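Local coordinates for protein aspartate aminotransferase (Giardia lamblia, PDB 3MEB) that probably catalyses the pyridoxal 5'-phosphate-dependent exchange of an amino group between L-aspartate and 2-oxoglutarate, giving oxaloacetate and L-glutamate, as a homodimer, at residues I36-T40 with N53-G57; A94-L100 with A121-S125; E117-A121 with N303-S307; R361-H365 with W382-A388. All coordinates share one frame; numbering follows the deposited sequence.

Contact 1. Residues I36-T40 with N53-G57; sequences ILNLT and NLGVG. With EDO (1,2-ethanediol), chain F; SO4 (sulfate ion), chain C.
Val56 presents one methyl, CG2, to three residues of 36-40 at once. Ile36 CG2 meets it at 3.8 Å, the two side chains slanting across one another, and Leu37 brings CD2 to the same methyl although its CB points away from 53-57. Thr40 comes in at about a right angle, its OG1 3.5 Å from Val56 CG2. The first torsion of Val56 (174°) sets CG1 anti to the backbone N and leaves CG2 on the helix side. Leu39 CD1 lies over the backbone of Gly55, 3.8 Å from its CA.

The segments bring helix 37-45 against strand 52-54 and the loop that follows. In this aspartate aminotransferase the strand runs parallel to 411-413, and the side chain of Val56 is about 7 Å from the bound pyridoxal phosphate. Asn53 begins an Asx turn: its OD1 accepts from Gly55 N at 3.2 Å, with the donor 37° out of the carbonyl plane. Polar linkage to the helix passes through water. One molecule lies 2.7 Å from Thr40 OG1, donates to Asn53 OD1 and accepts from Val56 N; a second joins Thr40 OG1 to O1 of a 1,2-ethanediol and, weakly, to Asn53 ND2. That diol also donates from O1 to Val56 O. Beyond the valine, Gly57 N points almost straight at a sulfate, 3.0 Å from its O2 with an N-H...O angle of 171°. Diol and sulfate probably both come from the crystallisation liquor. Arg419, Trp155, Asn213 and Lys277 also hold the anion, and Tyr90 of the second subunit packs on Val56.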
loop_
_atom_site.group_PDB
_atom_site.type_symbol
_atom_site.label_atom_id
_atom_site.label_comp_id
_atom_site.label_asym_id
_atom_site.label_seq_id
_atom_site.Cartn_x
_atom_site.Cartn_y
_atom_site.Cartn_z
ATOM N N ILE A 36 4.226 -3.135 19.486
ATOM C CA ILE A 36 2.852 -2.704 19.658
ATOM C C ILE A 36 1.900 -3.680 18.968
ATOM O O ILE A 36 1.026 -4.267 19.632
ATOM C CB ILE A 36 2.636 -1.237 19.173
ATOM C CG1 ILE A 36 3.563 -0.286 19.957
ATOM C CG2 ILE A 36 1.140 -0.860 19.312
ATOM C CD1 ILE A 36 3.592 1.179 19.432
ATOM N N LEU A 37 2.038 -3.880 17.654
ATOM C CA LEU A 37 1.043 -4.713 16.953
ATOM C C LEU A 37 0.929 -6.139 17.523
ATOM O O LEU A 37 -0.176 -6.749 17.573
ATOM C CB LEU A 37 1.310 -4.787 15.416
ATOM C CG LEU A 37 1.129 -3.481 14.624
ATOM C CD1 LEU A 37 1.430 -3.629 13.134
ATOM C CD2 LEU A 37 -0.278 -2.934 14.831
ATOM N N ASN A 38 2.067 -6.688 17.948
ATOM C CA ASN A 38 2.091 -8.065 18.458
ATOM C C ASN A 38 1.262 -8.210 19.751
ATOM O O ASN A 38 0.889 -9.315 20.120
ATOM C CB ASN A 38 3.552 -8.517 18.647
ATOM C CG ASN A 38 3.707 -10.001 19.105
ATOM O OD1 ASN A 38 3.330 -10.932 18.388
ATOM N ND2 ASN A 38 4.317 -10.195 20.294
ATOM N N LEU A 39 0.947 -7.098 20.436
ATOM C CA LEU A 39 0.172 -7.191 21.660
ATOM C C LEU A 39 -1.213 -7.715 21.372
ATOM O O LEU A 39 -1.797 -8.428 22.203
ATOM C CB LEU A 39 0.090 -5.832 22.376
ATOM C CG LEU A 39 1.404 -5.290 22.926
ATOM C CD1 LEU A 39 1.203 -3.780 23.322
ATOM C CD2 LEU A 39 1.890 -6.125 24.138
ATOM N N THR A 40 -1.751 -7.406 20.195
ATOM C CA THR A 40 -3.077 -7.937 19.839
ATOM C C THR A 40 -3.003 -9.442 19.554
ATOM O O THR A 40 -3.942 -10.170 19.892
ATOM C CB THR A 40 -3.671 -7.145 18.683
ATOM O OG1 THR A 40 -3.734 -5.770 19.090
ATOM C CG2 THR A 40 -5.086 -7.653 18.297
ATOM N N ASN A 53 -7.222 -5.806 26.604
ATOM C CA ASN A 53 -6.284 -5.324 25.585
ATOM C C ASN A 53 -6.106 -3.823 25.670
ATOM O O ASN A 53 -7.001 -3.091 25.299
ATOM C CB ASN A 53 -6.773 -5.682 24.172
ATOM C CG ASN A 53 -5.748 -5.340 23.081
ATOM O OD1 ASN A 53 -4.644 -4.833 23.362
ATOM N ND2 ASN A 53 -6.106 -5.652 21.808
ATOM N N LEU A 54 -4.956 -3.346 26.151
ATOM C CA LEU A 54 -4.764 -1.882 26.313
ATOM C C LEU A 54 -3.529 -1.474 25.500
ATOM O O LEU A 54 -2.756 -0.631 25.920
ATOM C CB LEU A 54 -4.568 -1.524 27.799
ATOM C CG LEU A 54 -5.675 -1.972 28.741
ATOM C CD1 LEU A 54 -5.300 -1.681 30.229
ATOM C CD2 LEU A 54 -6.961 -1.239 28.353
ATOM N N GLY A 55 -3.374 -2.101 24.341
ATOM C CA GLY A 55 -2.160 -2.025 23.532
ATOM C C GLY A 55 -2.310 -1.053 22.381
ATOM O O GLY A 55 -2.192 0.163 22.572
ATOM N N VAL A 56 -2.570 -1.593 21.203
ATOM C CA VAL A 56 -2.824 -0.833 19.986
ATOM C C VAL A 56 -3.944 0.208 20.216
ATOM O O VAL A 56 -4.964 -0.080 20.860
ATOM C CB VAL A 56 -3.217 -1.792 18.808
ATOM C CG1 VAL A 56 -3.623 -1.011 17.548
ATOM C CG2 VAL A 56 -2.064 -2.764 18.491
ATOM N N GLY A 57 -3.730 1.419 19.726
ATOM C CA GLY A 57 -4.745 2.440 19.825
ATOM C C GLY A 57 -5.820 2.194 18.788
ATOM O O GLY A 57 -5.741 2.690 17.673
HETATM C C1 EDO F . -7.610 -2.346 21.610
HETATM O O1 EDO F . -6.345 -2.305 20.921
HETATM C C2 EDO F . -7.674 -1.273 22.688
HETATM O O2 EDO F . -7.479 -0.015 22.060
HETATM S S SO4 C . -0.628 2.845 17.580
HETATM O O1 SO4 C . 0.397 3.777 18.100
HETATM O O2 SO4 C . -0.982 1.813 18.544
HETATM O O3 SO4 C . -1.783 3.624 17.196
HETATM O O4 SO4 C . -0.053 2.243 16.399
HETATM O O HOH W 1 -2.980 -4.366 21.304
HETATM O O HOH W 2 -5.911 -4.244 18.931
#

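Contact 2. Residues A94-L100 with A121-S125; sequences AGFPLFL and ASCQS
Ala94 O receives the backbone N-H of Gln124 at 2.7 Å, a short and fairly straight bond. Packing is closest around the same glutamine. Its CG stands anti to the backbone N (chi1 -172°) and the chain stays extended, which carries the amide along the turn that precedes helix 97-108. There OE1 reaches 3.4 Å from the CA of Gly95, a residue at positive phi (115°). Phe99 crosses the glutamine at about a right angle, with ring and amide planes 58° apart. Its CE2 touches Gln124 CG at 3.6 Å, while OE1 approaches CD2 obliquely.

The other flank is looser. Leu100 CD2 is 3.7 Å from Gln124 N but 4.1 Å from Ser122 CB, and Ala94, partly exposed, brings its CB no nearer to Cys123 SG than 4.5 Å. Ser122 OG turns elsewhere, to Gln104 and His290.

Phe96 occupies the N-cap position with its CB directed away from the strand; its ring lies nearly parallel to that of Tyr331 in helix 327-337. The contact thus docks the first turn of helix 97-108 on strand 120-125, outermost in the large mixed sheet of this chain; the strand pairs with strand 287-292, and helix 300-319 packs on Cys123.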
loop_
_atom_site.group_PDB
_atom_site.type_symbol
_atom_site.label_atom_id
_atom_site.label_comp_id
_atom_site.label_asym_id
_atom_site.label_seq_id
_atom_site.Cartn_x
_atom_site.Cartn_y
_atom_site.Cartn_z
ATOM N N ALA A 94 -3.434 9.811 -8.166
ATOM C CA ALA A 94 -3.424 10.668 -6.967
ATOM C C ALA A 94 -4.602 10.354 -6.054
ATOM O O ALA A 94 -4.620 10.748 -4.911
ATOM C CB ALA A 94 -3.445 12.159 -7.346
ATOM N N GLY A 95 -5.577 9.621 -6.562
ATOM C CA GLY A 95 -6.776 9.253 -5.804
ATOM C C GLY A 95 -7.994 9.891 -6.411
ATOM O O GLY A 95 -7.868 10.814 -7.220
ATOM N N PHE A 96 -9.181 9.428 -6.040
ATOM C CA PHE A 96 -10.407 10.068 -6.551
ATOM C C PHE A 96 -10.481 11.555 -6.177
ATOM O O PHE A 96 -10.335 11.891 -5.009
ATOM C CB PHE A 96 -11.678 9.397 -6.008
ATOM C CG PHE A 96 -11.752 7.923 -6.272
ATOM C CD1 PHE A 96 -11.697 7.425 -7.568
ATOM C CD2 PHE A 96 -11.883 7.021 -5.212
ATOM C CE1 PHE A 96 -11.725 6.017 -7.801
ATOM C CE2 PHE A 96 -11.921 5.643 -5.427
ATOM C CZ PHE A 96 -11.851 5.136 -6.720
ATOM N N PRO A 97 -10.819 12.425 -7.134
ATOM C CA PRO A 97 -10.945 13.855 -6.779
ATOM C C PRO A 97 -11.876 14.145 -5.613
ATOM O O PRO A 97 -11.523 14.945 -4.773
ATOM C CB PRO A 97 -11.468 14.475 -8.059
ATOM C CG PRO A 97 -10.833 13.612 -9.141
ATOM C CD PRO A 97 -10.948 12.214 -8.581
ATOM N N LEU A 98 -13.048 13.497 -5.550
ATOM C CA LEU A 98 -13.949 13.638 -4.379
ATOM C C LEU A 98 -13.295 13.275 -3.042
ATOM O O LEU A 98 -13.524 13.943 -2.062
ATOM C CB LEU A 98 -15.241 12.831 -4.574
ATOM C CG LEU A 98 -16.217 13.332 -5.643
ATOM C CD1 LEU A 98 -17.411 12.331 -5.875
ATOM C CD2 LEU A 98 -16.723 14.722 -5.291
ATOM N N PHE A 99 -12.480 12.225 -3.009
ATOM C CA PHE A 99 -11.730 11.851 -1.820
ATOM C C PHE A 99 -10.705 12.944 -1.478
ATOM O O PHE A 99 -10.628 13.418 -0.336
ATOM C CB PHE A 99 -11.039 10.480 -1.960
ATOM C CG PHE A 99 -10.019 10.225 -0.889
ATOM C CD1 PHE A 99 -10.421 9.819 0.376
ATOM C CD2 PHE A 99 -8.670 10.448 -1.121
ATOM C CE1 PHE A 99 -9.514 9.651 1.379
ATOM C CE2 PHE A 99 -7.748 10.246 -0.140
ATOM C CZ PHE A 99 -8.145 9.853 1.119
ATOM N N LEU A 100 -9.952 13.379 -2.477
ATOM C CA LEU A 100 -8.925 14.414 -2.243
ATOM C C LEU A 100 -9.606 15.690 -1.715
ATOM O O LEU A 100 -9.153 16.318 -0.742
ATOM C CB LEU A 100 -8.157 14.690 -3.537
ATOM C CG LEU A 100 -7.299 13.525 -4.028
ATOM C CD1 LEU A 100 -6.702 13.840 -5.396
ATOM C CD2 LEU A 100 -6.228 13.214 -3.042
ATOM N N ALA A 121 -0.963 20.508 -2.639
ATOM C CA ALA A 121 -0.702 19.356 -3.467
ATOM C C ALA A 121 -1.109 18.110 -2.680
ATOM O O ALA A 121 -0.517 17.849 -1.645
ATOM C CB ALA A 121 0.756 19.305 -3.819
ATOM N N SER A 122 -2.138 17.379 -3.138
ATOM C CA SER A 122 -2.705 16.286 -2.362
ATOM C C SER A 122 -2.590 15.011 -3.131
ATOM O O SER A 122 -2.840 14.982 -4.343
ATOM C CB SER A 122 -4.164 16.545 -1.988
ATOM O OG SER A 122 -4.339 17.808 -1.335
ATOM N N CYS A 123 -2.196 13.950 -2.443
ATOM C CA CYS A 123 -2.119 12.625 -3.068
ATOM C C CYS A 123 -2.524 11.573 -2.049
ATOM O O CYS A 123 -1.948 11.510 -0.958
ATOM C CB CYS A 123 -0.687 12.354 -3.569
ATOM S SG CYS A 123 -0.357 10.792 -4.379
ATOM N N GLN A 124 -3.513 10.762 -2.412
ATOM C CA GLN A 124 -3.885 9.628 -1.609
ATOM C C GLN A 124 -2.694 8.752 -1.335
ATOM O O GLN A 124 -1.825 8.556 -2.205
ATOM C CB GLN A 124 -4.946 8.767 -2.312
ATOM C CG GLN A 124 -5.513 7.681 -1.430
ATOM C CD GLN A 124 -6.696 6.983 -2.068
ATOM O OE1 GLN A 124 -7.405 7.584 -2.876
ATOM N NE2 GLN A 124 -6.859 5.701 -1.781
ATOM N N SER A 125 -2.648 8.234 -0.123
ATOM C CA SER A 125 -1.626 7.262 0.210
ATOM C C SER A 125 -2.162 6.205 1.139
ATOM O O SER A 125 -3.334 6.215 1.453
ATOM C CB SER A 125 -0.371 7.935 0.765
ATOM O OG SER A 125 0.670 7.001 0.825
#

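Contact 3. Residues E117-A121 with N303-S307; sequences EGRIA and NKALS
Ser307 OG donates to Gly118 O at 2.7 Å, the donor tilted 25° from the carbonyl plane, and Asn303 ND2 donates to Glu117 O at 3.0 Å. The second bond is the flatter one: it lies in the carbonyl plane of Glu117, and the acceptor is only 13° out of the asparagine's amide plane. One turn of helix therefore grips two successive carbonyls. Both donors use a similar first torsion, which sets CG of Asn303 and OG of Ser307 beside the backbone N and anti to the carbonyl carbon. Between them the helix backbone comes close, Lys304 CA making a CA-H...O contact with Gly118 O. Farther on, Ala121 CB rests 3.3 Å from Ser307 O.

Gly118 ends helix 113-116 in a Schellman motif. It makes the reversal at positive phi and also lets Lys304 CG come to 3.5 Å from its CA, where helix 300-319 closely approaches the chain entering strand 120-125.

Outside this shell, Glu117 OE1 forms a salt bridge with Arg119 NH1 at 2.9 Å, in the guanidinium plane, and Lys113 NZ forms a second salt bridge, to Glu117 OE2. The remaining arginine nitrogens go elsewhere, Arg119 NH2 to Val263 O and NE to His293 O. Asn303 OD1 takes the backbone N-H of Glu297, which helps to fix the rotation of the amide, and His293 NE2 bonds to Asn303 O.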
loop_
_atom_site.group_PDB
_atom_site.type_symbol
_atom_site.label_atom_id
_atom_site.label_comp_id
_atom_site.label_asym_id
_atom_site.label_seq_id
_atom_site.Cartn_x
_atom_site.Cartn_y
_atom_site.Cartn_z
ATOM N N GLU A 117 -5.683 29.727 -3.193
ATOM C CA GLU A 117 -4.446 30.200 -3.794
ATOM C C GLU A 117 -3.644 29.141 -4.581
ATOM O O GLU A 117 -2.570 29.437 -5.088
ATOM C CB GLU A 117 -3.579 30.797 -2.687
ATOM C CG GLU A 117 -4.251 31.959 -1.987
ATOM C CD GLU A 117 -3.406 32.579 -0.890
ATOM O OE1 GLU A 117 -2.507 31.931 -0.343
ATOM O OE2 GLU A 117 -3.633 33.752 -0.611
ATOM N N GLY A 118 -4.134 27.913 -4.641
ATOM C CA GLY A 118 -3.495 26.864 -5.441
ATOM C C GLY A 118 -2.275 26.248 -4.784
ATOM O O GLY A 118 -1.428 25.684 -5.465
ATOM N N ARG A 119 -2.213 26.332 -3.454
ATOM C CA ARG A 119 -0.997 25.989 -2.691
ATOM C C ARG A 119 -0.945 24.538 -2.227
ATOM O O ARG A 119 0.107 24.092 -1.796
ATOM C CB ARG A 119 -0.875 26.906 -1.484
ATOM C CG ARG A 119 -0.487 28.326 -1.848
ATOM C CD ARG A 119 -0.841 29.255 -0.738
ATOM N NE ARG A 119 -0.160 28.907 0.496
ATOM C CZ ARG A 119 -0.389 29.475 1.663
ATOM N NH1 ARG A 119 -1.286 30.447 1.780
ATOM N NH2 ARG A 119 0.295 29.076 2.710
ATOM N N ILE A 120 -2.064 23.803 -2.342
ATOM C CA ILE A 120 -2.148 22.447 -1.809
ATOM C C ILE A 120 -1.977 21.349 -2.851
ATOM O O ILE A 120 -2.768 21.254 -3.817
ATOM C CB ILE A 120 -3.472 22.167 -1.082
ATOM C CG1 ILE A 120 -3.772 23.206 -0.001
ATOM C CG2 ILE A 120 -3.424 20.779 -0.409
ATOM C CD1 ILE A 120 -5.269 23.073 0.589
ATOM N N ALA A 121 -0.963 20.508 -2.639
ATOM C CA ALA A 121 -0.702 19.356 -3.467
ATOM C C ALA A 121 -1.109 18.110 -2.680
ATOM O O ALA A 121 -0.517 17.849 -1.645
ATOM C CB ALA A 121 0.756 19.305 -3.819
ATOM N N ASN A 303 0.951 28.838 -8.921
ATOM C CA ASN A 303 0.870 28.088 -7.660
ATOM C C ASN A 303 0.317 26.693 -7.905
ATOM O O ASN A 303 0.881 25.696 -7.417
ATOM C CB ASN A 303 0.041 28.834 -6.620
ATOM C CG ASN A 303 0.757 30.042 -6.051
ATOM O OD1 ASN A 303 1.984 30.171 -6.155
ATOM N ND2 ASN A 303 -0.001 30.923 -5.411
ATOM N N LYS A 304 -0.765 26.627 -8.687
ATOM C CA LYS A 304 -1.405 25.348 -9.041
ATOM C C LYS A 304 -0.504 24.457 -9.907
ATOM O O LYS A 304 -0.471 23.249 -9.745
ATOM C CB LYS A 304 -2.733 25.601 -9.771
ATOM C CG LYS A 304 -3.858 26.168 -8.896
ATOM C CD LYS A 304 -5.151 26.350 -9.706
ATOM C CE LYS A 304 -6.306 26.851 -8.842
ATOM N NZ LYS A 304 -7.570 27.163 -9.605
ATOM N N ALA A 305 0.249 25.064 -10.815
ATOM C CA ALA A 305 1.205 24.306 -11.617
ATOM C C ALA A 305 2.297 23.660 -10.728
ATOM O O ALA A 305 2.697 22.521 -10.969
ATOM C CB ALA A 305 1.837 25.181 -12.693
ATOM N N LEU A 306 2.778 24.389 -9.724
ATOM C CA LEU A 306 3.784 23.861 -8.790
ATOM C C LEU A 306 3.138 22.720 -7.982
ATOM O O LEU A 306 3.690 21.594 -7.862
ATOM C CB LEU A 306 4.347 24.988 -7.878
ATOM C CG LEU A 306 5.220 24.559 -6.664
ATOM C CD1 LEU A 306 6.386 23.723 -7.111
ATOM C CD2 LEU A 306 5.718 25.758 -5.795
ATOM N N SER A 307 1.937 22.974 -7.459
ATOM C CA SER A 307 1.280 21.934 -6.691
ATOM C C SER A 307 1.112 20.639 -7.521
ATOM O O SER A 307 1.344 19.505 -7.025
ATOM C CB SER A 307 -0.055 22.425 -6.184
ATOM O OG SER A 307 0.126 23.484 -5.252
#

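Contact 4. Residues R361-H365 with W382-A388; sequences RSLLH and WDHILTA
Arg361 and His365, one turn apart on the long helix 340-370, reach across to 382-388, a segment that holds the short, weakly bonded helix of about 384-387 and leads towards the small antiparallel sheet of strands 392-394 and 419-421. The helices belong to a pyridoxal-phosphate-dependent aminotransferase, and the side chain of Arg361 stays about 10 Å from that of the cofactor-binding Tyr244.

Two polar side chains make the hydrogen bonds. Arg361, extended from CG to NE, gives NH1 to Ile385 O at 2.8 Å, the acceptor tilted somewhat from the guanidinium plane. Ala388 O lies over the centre of one guanidinium face, 3.5 Å above it. Further bonds to Thr393 OG1, Gly390 O and Phe392 O spread the buried cation over several oxygens. His365 gives NE2 to Asp383 OD1 at 2.9 Å and 157° at the hydrogen. NE2 meets OD1 on its anti side, somewhat out of the carboxylate plane, and OD1 lies near the ring plane, while ring and carboxylate planes stand 46° apart. A carboxylate here would probably favour the protonated ring.

Apolar contacts fill the space between these bonds. The side chains of Leu364 and Ile385 cross at about a right angle, CD2 of the first 4.0 Å from CD1 of the second, and Ile385 CG2 lies 3.9 Å from His365 CB. The branches of Leu386 divide: CD2 goes to Ser362 CA at 3.7 Å, whereas CD1 makes a CH-pi contact with the histidine. In His365, chi1 carries the ring over Leu386 and chi2 turns its face to it, and Leu386 CD1 sits 3.5 Å from the ring centroid, 1° off its normal.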
loop_
_atom_site.group_PDB
_atom_site.type_symbol
_atom_site.label_atom_id
_atom_site.label_comp_id
_atom_site.label_asym_id
_atom_site.label_seq_id
_atom_site.Cartn_x
_atom_site.Cartn_y
_atom_site.Cartn_z
ATOM N N ARG A 361 -11.277 7.346 31.369
ATOM C CA ARG A 361 -10.246 8.053 32.132
ATOM C C ARG A 361 -10.707 8.329 33.569
ATOM O O ARG A 361 -10.006 8.007 34.527
ATOM C CB ARG A 361 -9.901 9.359 31.447
ATOM C CG ARG A 361 -9.101 9.188 30.150
ATOM C CD ARG A 361 -8.772 10.554 29.517
ATOM N NE ARG A 361 -8.052 10.358 28.269
ATOM C CZ ARG A 361 -6.825 9.849 28.176
ATOM N NH1 ARG A 361 -6.148 9.462 29.254
ATOM N NH2 ARG A 361 -6.272 9.703 26.989
ATOM N N SER A 362 -11.915 8.869 33.718
ATOM C CA SER A 362 -12.478 9.154 35.039
ATOM C C SER A 362 -12.688 7.892 35.840
ATOM O O SER A 362 -12.377 7.880 37.052
ATOM C CB SER A 362 -13.813 9.900 34.918
ATOM O OG SER A 362 -13.598 11.088 34.167
ATOM N N LEU A 363 -13.222 6.840 35.203
ATOM C CA LEU A 363 -13.516 5.623 35.947
ATOM C C LEU A 363 -12.235 4.947 36.411
ATOM O O LEU A 363 -12.148 4.537 37.569
ATOM C CB LEU A 363 -14.415 4.674 35.177
ATOM C CG LEU A 363 -14.869 3.372 35.869
ATOM C CD1 LEU A 363 -15.587 3.639 37.174
ATOM C CD2 LEU A 363 -15.768 2.571 34.907
ATOM N N LEU A 364 -11.236 4.835 35.530
ATOM C CA LEU A 364 -10.002 4.168 35.948
ATOM C C LEU A 364 -9.365 4.996 37.073
ATOM O O LEU A 364 -8.922 4.421 38.041
ATOM C CB LEU A 364 -8.983 3.967 34.838
ATOM C CG LEU A 364 -7.658 3.293 35.239
ATOM C CD1 LEU A 364 -7.835 1.858 35.889
ATOM C CD2 LEU A 364 -6.755 3.285 33.974
ATOM N N HIS A 365 -9.336 6.322 36.929
ATOM C CA HIS A 365 -8.715 7.202 37.934
ATOM C C HIS A 365 -9.409 7.087 39.294
ATOM O O HIS A 365 -8.754 7.012 40.340
ATOM C CB HIS A 365 -8.704 8.673 37.452
ATOM C CG HIS A 365 -8.187 9.637 38.469
ATOM N ND1 HIS A 365 -8.997 10.232 39.402
ATOM C CD2 HIS A 365 -6.937 10.107 38.702
ATOM C CE1 HIS A 365 -8.267 11.011 40.188
ATOM N NE2 HIS A 365 -7.012 10.963 39.777
ATOM N N TRP A 382 -1.932 9.554 40.046
ATOM C CA TRP A 382 -2.455 9.026 38.810
ATOM C C TRP A 382 -3.270 10.059 38.003
ATOM O O TRP A 382 -3.882 9.724 36.974
ATOM C CB TRP A 382 -3.320 7.796 39.113
ATOM C CG TRP A 382 -2.473 6.621 39.523
ATOM C CD1 TRP A 382 -2.324 6.123 40.769
ATOM C CD2 TRP A 382 -1.606 5.859 38.671
ATOM N NE1 TRP A 382 -1.435 5.059 40.755
ATOM C CE2 TRP A 382 -0.981 4.888 39.473
ATOM C CE3 TRP A 382 -1.327 5.884 37.298
ATOM C CZ2 TRP A 382 -0.085 3.962 38.954
ATOM C CZ3 TRP A 382 -0.446 4.993 36.789
ATOM C CH2 TRP A 382 0.162 4.021 37.607
ATOM N N ASP A 383 -3.208 11.323 38.427
ATOM C CA ASP A 383 -3.917 12.406 37.750
ATOM C C ASP A 383 -3.661 12.533 36.224
ATOM O O ASP A 383 -4.519 13.026 35.487
ATOM C CB ASP A 383 -3.630 13.739 38.479
ATOM C CG ASP A 383 -4.179 13.742 39.890
ATOM O OD1 ASP A 383 -4.861 12.774 40.267
ATOM O OD2 ASP A 383 -3.912 14.686 40.644
ATOM N N HIS A 384 -2.494 12.112 35.765
ATOM C CA HIS A 384 -2.163 12.201 34.364
ATOM C C HIS A 384 -3.035 11.310 33.499
ATOM O O HIS A 384 -3.111 11.522 32.292
ATOM C CB HIS A 384 -0.661 11.915 34.134
ATOM C CG HIS A 384 -0.186 10.624 34.737
ATOM N ND1 HIS A 384 -0.182 10.388 36.097
ATOM C CD2 HIS A 384 0.325 9.511 34.159
ATOM C CE1 HIS A 384 0.286 9.170 36.320
ATOM N NE2 HIS A 384 0.612 8.625 35.165
ATOM N N ILE A 385 -3.682 10.298 34.113
ATOM C CA ILE A 385 -4.783 9.570 33.478
ATOM C C ILE A 385 -5.903 10.473 32.971
ATOM O O ILE A 385 -6.511 10.223 31.917
ATOM C CB ILE A 385 -5.388 8.554 34.470
ATOM C CG1 ILE A 385 -4.496 7.328 34.507
ATOM C CG2 ILE A 385 -6.842 8.200 34.103
ATOM C CD1 ILE A 385 -4.764 6.369 35.660
ATOM N N LEU A 386 -6.185 11.531 33.716
ATOM C CA LEU A 386 -7.306 12.406 33.397
ATOM C C LEU A 386 -6.976 13.432 32.306
ATOM O O LEU A 386 -7.862 13.819 31.560
ATOM C CB LEU A 386 -7.799 13.136 34.663
ATOM C CG LEU A 386 -8.426 12.276 35.776
ATOM C CD1 LEU A 386 -8.529 13.030 37.153
ATOM C CD2 LEU A 386 -9.783 11.740 35.323
ATOM N N THR A 387 -5.710 13.860 32.214
ATOM C CA THR A 387 -5.331 15.050 31.466
ATOM C C THR A 387 -4.655 14.748 30.123
ATOM O O THR A 387 -4.460 15.673 29.323
ATOM C CB THR A 387 -4.389 15.947 32.317
ATOM O OG1 THR A 387 -3.332 15.141 32.817
ATOM C CG2 THR A 387 -5.167 16.562 33.511
ATOM N N ALA A 388 -4.295 13.488 29.909
ATOM C CA ALA A 388 -3.690 13.017 28.677
ATOM C C ALA A 388 -4.643 13.333 27.547
ATOM O O ALA A 388 -5.868 13.257 27.717
ATOM C CB ALA A 388 -3.405 11.499 28.751
#

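In the fold
Contacts 2 and 3 are buried and share strand 120-125: they meet at Ala121, their centres about 14 Å apart, and set helices 97-108 and 300-319 against it. Contacts 1 and 4 are only partly buried. Their nearest atoms are about 6 Å apart without touching, while contact 4 lies across the chain's centre from contacts 2 and 3. The chemistry follows place. Contact 1, beside the cofactor pocket and the second subunit, joins its segments through methyls and water. Contact 2 relies on a single direct backbone bond and close packing, contact 3 on side chains donating to backbone carbonyls, and contact 4 on charged or ionisable side chains together with leucine and isoleucine.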